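Local coordinates for protein VMB-1 (Vibrio alginolyticus, PDB 6JV4) that probably hydrolyses the amide bond of beta-lactam antibiotics to give substituted beta-amino acids, as a zinc-dependent subclass B1 metallo-beta-lactamase, at residues Leu41-Gly46 with Glu129-Val134; Leu73-Ala78 with Leu97-Tyr102. All blocks are in the same frame, centred on the assembly; numbering follows the deposited sequence.

Interaction 1: residues Leu41-Gly46 with Glu129-Val134; sequences LVVING and EFIDGV
The end of strand 36-45 and the turn that follows strand 127-129 face each other through side chains, with no backbone pairing; the nearest CA atoms, Asn45 CA and Val134 CA, are 7.7 Å apart. Four side chains carry the contact, two from each segment. Val43 and Asn45 sit on the same side of their strand and both point toward the turn, while Ile44 between them points away. Val43 CG1 lies anti to its backbone N (chi1 -179°), which sends this methyl out between the two residues of the turn. It meets Val134 CG1 at 3.6 Å, the two side chains sliding past each other in opposite directions. The same methyl also touches Ile131 CD1, the far end of an extended isoleucine chain that crosses the valine obliquely. Asn45, two residues further along the strand, also has CG anti to the backbone N. Its amide touches the two branch methyls of the turn with different atoms: ND2 is 3.7 Å from Ile131 CG2, and OD1 is 3.9 Å from Val134 CG2.

The turn is braced from within. Val134 N donates to Ile131 O at 2.8 Å, which closes the turn and sets their side chains next to each other. Gly133 N reaches Glu129 OE1 in a nearly straight bond of 3.1 Å, while the other oxygen, Glu129 OE2, bonds Ser136. Phe130 and Ile131 opposite Ala135 form a classic beta bulge, where the chain turns a corner. The contact thus joins the two sheets of the metallo-beta-lactamase fold, away from the zinc site. No hydrogen bond crosses it, so the two segments are joined by van der Waals contact alone, methyl on methyl deeper in and amide on methyl at the partly exposed edge.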
loop_
_atom_site.group_PDB
_atom_site.type_symbol
_atom_site.label_atom_id
_atom_site.label_comp_id
_atom_site.label_asym_id
_atom_site.label_seq_id
_atom_site.Cartn_x
_atom_site.Cartn_y
_atom_site.Cartn_z
ATOM N N LEU A 41 5.360 -1.892 3.029
ATOM C CA LEU A 41 6.814 -1.682 3.030
ATOM C C LEU A 41 7.257 -0.986 4.314
ATOM O O LEU A 41 6.495 -0.236 4.924
ATOM C CB LEU A 41 7.291 -0.917 1.801
ATOM C CG LEU A 41 6.936 -1.517 0.429
ATOM C CD1 LEU A 41 7.471 -0.606 -0.647
ATOM C CD2 LEU A 41 7.524 -2.909 0.248
ATOM N N VAL A 42 8.530 -1.167 4.603
ATOM C CA VAL A 42 9.279 -0.294 5.538
ATOM C C VAL A 42 10.419 0.310 4.739
ATOM O O VAL A 42 11.150 -0.463 4.083
ATOM C CB VAL A 42 9.806 -1.042 6.761
ATOM C CG1 VAL A 42 10.661 -0.133 7.590
ATOM C CG2 VAL A 42 8.695 -1.643 7.605
ATOM N N VAL A 43 10.468 1.625 4.714
ATOM C CA VAL A 43 11.515 2.373 3.979
ATOM C C VAL A 43 12.406 3.036 5.015
ATOM O O VAL A 43 11.903 3.784 5.898
ATOM C CB VAL A 43 10.927 3.349 2.955
ATOM C CG1 VAL A 43 12.025 4.100 2.198
ATOM C CG2 VAL A 43 10.031 2.617 1.985
ATOM N N ILE A 44 13.708 2.804 4.853
ATOM C CA ILE A 44 14.738 3.307 5.808
ATOM C C ILE A 44 15.482 4.439 5.106
ATOM O O ILE A 44 15.946 4.227 3.961
ATOM C CB ILE A 44 15.687 2.184 6.237
ATOM C CG1 ILE A 44 14.940 1.050 6.933
ATOM C CG2 ILE A 44 16.827 2.724 7.120
ATOM C CD1 ILE A 44 15.728 -0.206 7.016
ATOM N N ASN A 45 15.582 5.572 5.803
ATOM C CA ASN A 45 16.256 6.812 5.367
ATOM C C ASN A 45 17.160 7.273 6.525
ATOM O O ASN A 45 16.665 7.912 7.460
ATOM C CB ASN A 45 15.240 7.875 4.944
ATOM C CG ASN A 45 15.868 9.123 4.371
ATOM O OD1 ASN A 45 16.831 9.005 3.641
ATOM N ND2 ASN A 45 15.334 10.299 4.665
ATOM N N GLY A 46 18.444 6.903 6.448
ATOM C CA GLY A 46 19.436 7.114 7.521
ATOM C C GLY A 46 19.010 6.350 8.744
ATOM O O GLY A 46 18.977 5.100 8.653
ATOM N N GLU A 129 5.716 14.334 -1.979
ATOM C CA GLU A 129 6.996 13.776 -1.513
ATOM C C GLU A 129 6.826 13.291 -0.089
ATOM O O GLU A 129 6.824 14.098 0.863
ATOM C CB GLU A 129 8.127 14.807 -1.647
ATOM C CG GLU A 129 8.638 14.945 -3.052
ATOM C CD GLU A 129 9.371 13.711 -3.568
ATOM O OE1 GLU A 129 10.598 13.495 -3.228
ATOM O OE2 GLU A 129 8.719 12.970 -4.310
ATOM N N PHE A 130 6.563 12.004 0.079
ATOM C CA PHE A 130 6.364 11.411 1.422
ATOM C C PHE A 130 7.709 11.350 2.183
ATOM O O PHE A 130 7.760 11.595 3.402
ATOM C CB PHE A 130 5.688 10.053 1.258
ATOM C CG PHE A 130 5.681 9.240 2.517
ATOM C CD1 PHE A 130 5.056 9.733 3.660
ATOM C CD2 PHE A 130 6.149 7.935 2.522
ATOM C CE1 PHE A 130 5.037 8.977 4.821
ATOM C CE2 PHE A 130 6.106 7.180 3.676
ATOM C CZ PHE A 130 5.538 7.692 4.825
ATOM N N ILE A 131 8.776 10.968 1.502
ATOM C CA ILE A 131 10.158 11.012 2.040
ATOM C C ILE A 131 10.986 11.734 0.981
ATOM O O ILE A 131 11.118 11.235 -0.141
ATOM C CB ILE A 131 10.740 9.618 2.362
ATOM C CG1 ILE A 131 9.759 8.718 3.127
ATOM C CG2 ILE A 131 12.078 9.771 3.098
ATOM C CD1 ILE A 131 10.153 7.247 3.192
ATOM N N ASP A 132 11.547 12.884 1.331
ATOM C CA ASP A 132 12.261 13.749 0.350
ATOM C C ASP A 132 13.347 12.951 -0.379
ATOM O O ASP A 132 14.262 12.457 0.279
ATOM C CB ASP A 132 12.825 14.994 1.044
ATOM C CG ASP A 132 11.744 15.998 1.422
ATOM O OD1 ASP A 132 10.634 15.963 0.807
ATOM O OD2 ASP A 132 12.005 16.833 2.318
ATOM N N GLY A 133 13.207 12.815 -1.701
ATOM C CA GLY A 133 14.168 12.141 -2.597
ATOM C C GLY A 133 14.071 10.620 -2.553
ATOM O O GLY A 133 14.938 9.949 -3.175
ATOM N N VAL A 134 13.136 10.068 -1.774
ATOM C CA VAL A 134 13.146 8.609 -1.448
ATOM C C VAL A 134 11.794 7.976 -1.797
ATOM O O VAL A 134 11.795 6.819 -2.185
ATOM C CB VAL A 134 13.488 8.386 0.032
ATOM C CG1 VAL A 134 13.442 6.925 0.456
ATOM C CG2 VAL A 134 14.873 8.961 0.302
#

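Interaction 2: residues Leu73-Ala78 with Leu97-Tyr102; sequences LTIKSA and LKIKTY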
loop_
_atom_site.group_PDB
_atom_site.type_symbol
_atom_site.label_atom_id
_atom_site.label_comp_id
_atom_site.label_asym_id
_atom_site.label_seq_id
_atom_site.Cartn_x
_atom_site.Cartn_y
_atom_site.Cartn_z
ATOM N N LEU A 73 16.518 2.178 14.758
ATOM C CA LEU A 73 15.811 3.178 13.921
ATOM C C LEU A 73 14.658 3.820 14.692
ATOM O O LEU A 73 14.133 3.197 15.610
ATOM C CB LEU A 73 15.301 2.448 12.678
ATOM C CG LEU A 73 16.350 1.740 11.829
ATOM C CD1 LEU A 73 15.687 0.905 10.742
ATOM C CD2 LEU A 73 17.346 2.732 11.215
ATOM N N THR A 74 14.315 5.053 14.331
ATOM C CA THR A 74 13.130 5.803 14.800
ATOM C C THR A 74 12.015 5.659 13.746
ATOM O O THR A 74 12.241 6.039 12.578
ATOM C CB THR A 74 13.431 7.286 14.995
ATOM O OG1 THR A 74 14.456 7.294 15.983
ATOM C CG2 THR A 74 12.268 8.088 15.525
ATOM N N ILE A 75 10.846 5.199 14.164
ATOM C CA ILE A 75 9.676 5.156 13.250
ATOM C C ILE A 75 9.089 6.570 13.192
ATOM O O ILE A 75 8.468 7.019 14.176
ATOM C CB ILE A 75 8.714 4.031 13.679
ATOM C CG1 ILE A 75 7.406 4.122 12.884
ATOM C CG2 ILE A 75 8.454 4.022 15.191
ATOM C CD1 ILE A 75 7.555 3.810 11.435
ATOM N N LYS A 76 9.292 7.252 12.071
ATOM C CA LYS A 76 8.994 8.688 11.853
ATOM C C LYS A 76 7.574 8.885 11.332
ATOM O O LYS A 76 6.881 9.842 11.751
ATOM C CB LYS A 76 9.957 9.333 10.848
ATOM C CG LYS A 76 11.218 9.887 11.488
ATOM C CD LYS A 76 10.934 11.028 12.458
ATOM C CE LYS A 76 12.173 11.504 13.181
ATOM N NZ LYS A 76 11.861 12.643 14.076
ATOM N N SER A 77 7.159 8.083 10.366
ATOM C CA SER A 77 5.832 8.346 9.776
ATOM C C SER A 77 5.364 7.107 9.036
ATOM O O SER A 77 6.156 6.228 8.801
ATOM C CB SER A 77 5.860 9.546 8.873
ATOM O OG SER A 77 6.580 9.260 7.666
ATOM N N ALA A 78 4.076 7.088 8.716
ATOM C CA ALA A 78 3.471 6.047 7.874
ATOM C C ALA A 78 2.573 6.743 6.869
ATOM O O ALA A 78 1.931 7.773 7.209
ATOM C CB ALA A 78 2.695 5.080 8.707
ATOM N N LEU A 97 0.838 6.634 19.414
ATOM C CA LEU A 97 2.315 6.630 19.599
ATOM C C LEU A 97 2.938 7.906 19.041
ATOM O O LEU A 97 4.154 7.983 19.025
ATOM C CB LEU A 97 2.914 5.382 18.950
ATOM C CG LEU A 97 2.402 4.047 19.473
ATOM C CD1 LEU A 97 2.904 2.887 18.625
ATOM C CD2 LEU A 97 2.792 3.859 20.934
ATOM N N LYS A 98 2.138 8.865 18.569
ATOM C CA LYS A 98 2.619 10.126 17.961
ATOM C C LYS A 98 3.559 9.824 16.787
ATOM O O LYS A 98 4.527 10.562 16.564
ATOM C CB LYS A 98 3.244 11.006 19.057
ATOM C CG LYS A 98 2.329 11.161 20.266
ATOM C CD LYS A 98 2.272 12.567 20.809
ATOM C CE LYS A 98 1.360 12.672 22.016
ATOM N NZ LYS A 98 2.115 13.105 23.215
ATOM N N ILE A 99 3.261 8.772 16.022
ATOM C CA ILE A 99 3.915 8.507 14.716
ATOM C C ILE A 99 3.038 9.195 13.669
ATOM O O ILE A 99 1.835 8.928 13.683
ATOM C CB ILE A 99 4.041 6.993 14.483
ATOM C CG1 ILE A 99 4.916 6.326 15.535
ATOM C CG2 ILE A 99 4.545 6.702 13.068
ATOM C CD1 ILE A 99 4.788 4.826 15.559
ATOM N N LYS A 100 3.569 10.122 12.879
ATOM C CA LYS A 100 2.746 10.885 11.912
ATOM C C LYS A 100 2.152 9.887 10.906
ATOM O O LYS A 100 2.858 8.958 10.503
ATOM C CB LYS A 100 3.535 11.930 11.123
ATOM C CG LYS A 100 4.211 13.012 11.959
ATOM C CD LYS A 100 4.598 14.246 11.157
ATOM C CE LYS A 100 4.980 15.410 12.061
ATOM N NZ LYS A 100 4.201 16.621 11.715
ATOM N N THR A 101 0.877 10.042 10.636
ATOM C CA THR A 101 0.162 9.243 9.623
ATOM C C THR A 101 -0.245 10.157 8.496
ATOM O O THR A 101 -0.821 11.229 8.731
ATOM C CB THR A 101 -1.005 8.475 10.236
ATOM O OG1 THR A 101 -1.869 9.389 10.921
ATOM C CG2 THR A 101 -0.553 7.386 11.178
ATOM N N TYR A 102 -0.043 9.691 7.274
ATOM C CA TYR A 102 -0.381 10.477 6.081
ATOM C C TYR A 102 -1.427 9.740 5.263
ATOM O O TYR A 102 -1.312 8.532 5.111
ATOM C CB TYR A 102 0.836 10.648 5.187
ATOM C CG TYR A 102 1.835 11.650 5.709
ATOM C CD1 TYR A 102 1.797 12.969 5.282
ATOM C CD2 TYR A 102 2.722 11.298 6.689
ATOM C CE1 TYR A 102 2.685 13.907 5.790
ATOM C CE2 TYR A 102 3.622 12.220 7.205
ATOM C CZ TYR A 102 3.612 13.519 6.732
ATOM O OH TYR A 102 4.524 14.388 7.238
HETATM O O HOH W 1 6.473 11.216 13.848
#
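Strands 74-78 and 100-102 pair in parallel within the larger mixed sheet of the metallo-beta-lactamase fold, with helix 91-96 in the connection between them. Ala78 is gripped by two backbone bonds. Its N donates to Lys100 O at 2.9 Å, and its O accepts from Tyr102 N at 2.8 Å, each nearly along the C=O axis. Before the strands close up, Ile75 and Ile99 cross at about a right angle, with Ile99 CD1 at 3.8 Å from Ile75 CG2. Ile99 CG2 reaches on to the backbone at Ser77 CA. A water bridges the gap where the strands splay, donating to Lys76 O at 2.5 Å and accepting from Lys100 N.

On the Ala78 face, Leu94 of helix 91-96 touches Ile99, Ala78 and Thr101. Thr101 OG1 is also hydrogen-bonded to Asn95 and Ser120. The opposite face carries Ser77 and Lys100, and Ser77 OG is bonded to His50 on strand 48-52. Lys98, with positive phi, ends the preceding helix in a Schellman motif. Tyr102 turns the edge of its ring to strand 74-78: Ala78 O lies in the ring plane, and CE2 is 3.9 Å from Ser77 CB.

How the interactions relate
The centres of the two interactions are 12 Å apart, on the same side of the chain's centre. Both reach the seven-stranded sheet, where strand 48-52 separates strand 36-45 of interaction 1 from strand 74-79 of interaction 2. Along the chain, 41-46 comes first, then 73-78, 97-102 and finally 129-134. Both segments of interaction 2 thus fall in sequence between those of interaction 1, whose turn joins strands 127-129 and 135-138 of the second sheet. Phe130 connects them directly: its CE1 lies 3.2 Å from Ser77 OG and 3.8 Å from Tyr102 CD2. Interaction 2 joins neighbouring strands within one sheet; interaction 1 packs the second sheet against it.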